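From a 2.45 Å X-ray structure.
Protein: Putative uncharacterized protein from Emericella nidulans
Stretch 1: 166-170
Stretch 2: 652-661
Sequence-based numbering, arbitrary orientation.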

# COMPACT_ATOMS: atom_id res chain seq x y z
N GLU A 166 -37.26 -16.73 -2.22
CA GLU A 166 -36.93 -16.10 -0.94
C GLU A 166 -35.85 -16.84 -0.15
O GLU A 166 -35.56 -16.47 0.98
N PHE A 167 -35.23 -17.85 -0.76
CA PHE A 167 -34.21 -18.65 -0.08
C PHE A 167 -32.98 -17.81 0.27
O PHE A 167 -32.55 -17.82 1.42
N PRO A 168 -32.42 -17.06 -0.70
CA PRO A 168 -31.17 -16.34 -0.46
C PRO A 168 -31.33 -14.92 0.13
O PRO A 168 -30.38 -14.14 0.10
N TYR A 169 -32.51 -14.60 0.66
CA TYR A 169 -32.74 -13.31 1.30
C TYR A 169 -33.17 -13.52 2.75
O TYR A 169 -33.79 -14.54 3.08
N THR A 170 -32.84 -12.56 3.61
CA THR A 170 -33.16 -12.65 5.05
C THR A 170 -34.61 -12.22 5.30
O THR A 170 -35.30 -12.79 6.15
N HIS A 652 -23.67 -20.40 4.57
CA HIS A 652 -24.95 -20.99 4.26
C HIS A 652 -25.25 -20.70 2.81
O HIS A 652 -24.86 -19.65 2.29
N ASP A 653 -25.95 -21.61 2.15
CA ASP A 653 -26.37 -21.38 0.78
C ASP A 653 -27.49 -20.35 0.72
O ASP A 653 -27.68 -19.71 -0.31
N PHE A 654 -28.21 -20.18 1.83
CA PHE A 654 -29.23 -19.13 1.95
C PHE A 654 -28.66 -17.75 2.37
O PHE A 654 -29.43 -16.82 2.62
N GLU A 655 -27.33 -17.63 2.44
CA GLU A 655 -26.67 -16.34 2.62
C GLU A 655 -25.55 -16.18 1.59
O GLU A 655 -24.37 -16.12 1.96
N PRO A 656 -25.90 -16.14 0.30
CA PRO A 656 -24.86 -16.04 -0.74
C PRO A 656 -24.21 -14.65 -0.82
O PRO A 656 -23.02 -14.55 -1.12
N THR A 657 -25.00 -13.62 -0.54
CA THR A 657 -24.58 -12.23 -0.69
C THR A 657 -24.82 -11.45 0.60
O THR A 657 -25.78 -11.72 1.31
N SER A 658 -23.97 -10.47 0.88
CA SER A 658 -24.15 -9.60 2.03
C SER A 658 -25.15 -8.47 1.76
O SER A 658 -25.56 -7.77 2.70
N ALA A 659 -25.55 -8.29 0.50
CA ALA A 659 -26.48 -7.23 0.14
C ALA A 659 -27.53 -7.68 -0.88
O ALA A 659 -27.54 -8.82 -1.33
N HIS A 660 -28.42 -6.74 -1.20
CA HIS A 660 -29.40 -6.88 -2.26
C HIS A 660 -29.54 -5.51 -2.91
O HIS A 660 -29.50 -4.50 -2.21
N PRO A 661 -29.68 -5.47 -4.26
CA PRO A 661 -29.74 -4.19 -4.97
C PRO A 661 -30.81 -3.23 -4.49
O PRO A 661 -30.60 -2.01 -4.53

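Packing of residues 166-170 against 652-661, two loop segments of one chain that bury 363 Å² between them without a direct hydrogen bond. Glu-166 opens a type I turn ending at Tyr-169; its side chain stays out of reach. Phe-167 leaves its backbone sideways, but its t rotamer brings the ring back over the opposing turn, His-652 to Glu-655, which is closed by Glu-655 N to His-652 O at 3.2 Å. Phe-654 CB sits over the Phe-167 ring face, 3.8 Å from the centroid and 11° off the normal, a CH-pi contact. The Phe-654 ring (chi1 p) turns its edge toward that face in an offset edge-to-face pair, centroids 5.8 Å apart and planes at 82°. Asp-653 (m) adds backbone and CB to the contact, with Phe-167 CE1 3.7 Å from Asp-653 C, while its carboxylate leads away to other partners. The closest CA pair is Pro-168 CA to Phe-654 CA, 4.2 Å; Pro-168 CA makes a CA-H...O contact with Phe-654 O at 3.6 Å. Pro-656 CB points toward stretch 1 and Pro-168 CB sideways; these C-gamma endo prolines meet at Pro-168 CB and Pro-656 CG, 3.5 Å apart. Carbonyls are acceptors and cannot bond each other, so donating waters join them. Water 1 O lies 2.7 Å from both Pro-168 O and Thr-657 OG1; water 2 O lies 2.9 Å from Pro-168 O and 2.6 Å from Thr-657 O. Thr-657 OG1 (chi1 p) in turn donates to Ala-659 O at 2.7 Å. Tyr-169 CB points away, yet its m rotamer carries the ring to His-660 (t), whose CB points toward stretch 1. The imidazole edge faces the phenol ring, centroids 5.0 Å apart and planes at 81°, with Tyr-169 CE1 3.5 Å from His-660 CD2. Water 3 O lies 2.7 Å from Phe-654 O and 3.2 Å from Tyr-169 O, donating to both, the second bond weak.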

# COMPACT_ATOMS: atom_id res chain seq x y z
CB GLU A 166 -38.20 -15.90 -0.09
CG GLU A 166 -38.77 -17.17 0.53
CD GLU A 166 -39.83 -16.87 1.60
OE1 GLU A 166 -40.03 -17.74 2.48
OE2 GLU A 166 -40.44 -15.77 1.57
CB PHE A 167 -33.83 -19.86 -0.95
CG PHE A 167 -32.91 -20.85 -0.27
CD1 PHE A 167 -31.60 -21.01 -0.70
CD2 PHE A 167 -33.37 -21.63 0.79
CE1 PHE A 167 -30.75 -21.94 -0.09
CE2 PHE A 167 -32.52 -22.55 1.42
CZ PHE A 167 -31.21 -22.70 0.97
CB PRO A 168 -30.55 -16.26 -1.86
CG PRO A 168 -31.73 -16.17 -2.77
CD PRO A 168 -32.89 -16.86 -2.09
CB TYR A 169 -33.78 -12.50 0.53
CG TYR A 169 -33.61 -12.56 -0.98
CD1 TYR A 169 -32.38 -12.29 -1.58
CD2 TYR A 169 -34.68 -12.87 -1.81
CE1 TYR A 169 -32.23 -12.35 -2.96
CE2 TYR A 169 -34.53 -12.93 -3.18
CZ TYR A 169 -33.32 -12.66 -3.76
OH TYR A 169 -33.20 -12.72 -5.13
CB THR A 170 -32.17 -11.83 5.92
OG1 THR A 170 -32.39 -10.42 5.74
CG2 THR A 170 -30.74 -12.15 5.55
CB HIS A 652 -26.05 -20.41 5.14
CG HIS A 652 -25.89 -20.73 6.59
ND1 HIS A 652 -25.85 -22.02 7.06
CD2 HIS A 652 -25.75 -19.93 7.67
CE1 HIS A 652 -25.70 -22.00 8.38
NE2 HIS A 652 -25.63 -20.74 8.77
CB ASP A 653 -26.75 -22.69 0.10
CG ASP A 653 -25.54 -23.59 -0.10
OD1 ASP A 653 -24.44 -23.05 -0.32
OD2 ASP A 653 -25.68 -24.83 -0.05
CB PHE A 654 -30.37 -19.57 2.88
CG PHE A 654 -29.93 -20.07 4.23
CD1 PHE A 654 -29.68 -19.19 5.27
CD2 PHE A 654 -29.79 -21.44 4.46
CE1 PHE A 654 -29.28 -19.66 6.51
CE2 PHE A 654 -29.38 -21.92 5.70
CZ PHE A 654 -29.13 -21.03 6.73
CB GLU A 655 -26.10 -16.21 4.04
CG GLU A 655 -27.15 -16.12 5.15
CD GLU A 655 -26.57 -16.30 6.56
OE1 GLU A 655 -25.34 -16.56 6.70
OE2 GLU A 655 -27.36 -16.20 7.53
CB PRO A 656 -25.63 -16.34 -2.03
CG PRO A 656 -27.03 -15.92 -1.72
CD PRO A 656 -27.25 -16.25 -0.29
CB THR A 657 -25.39 -11.52 -1.82
OG1 THR A 657 -26.77 -11.41 -1.45
CG2 THR A 657 -25.29 -12.29 -3.13
CB SER A 658 -22.82 -8.98 2.46
OG SER A 658 -22.22 -8.26 1.40
CB ALA A 659 -25.72 -6.03 -0.39
CB HIS A 660 -30.74 -7.32 -1.69
CG HIS A 660 -31.76 -7.67 -2.72
ND1 HIS A 660 -32.44 -6.71 -3.45
CD2 HIS A 660 -32.24 -8.86 -3.13
CE1 HIS A 660 -33.28 -7.31 -4.27
NE2 HIS A 660 -33.18 -8.61 -4.10
CB PRO A 661 -30.03 -4.61 -6.41
CG PRO A 661 -29.52 -5.96 -6.52
CD PRO A 661 -29.74 -6.61 -5.19
O HOH W 1 -28.96 -12.98 -1.92
O HOH W 2 -27.78 -13.43 1.13
O HOH W 3 -31.19 -15.74 4.41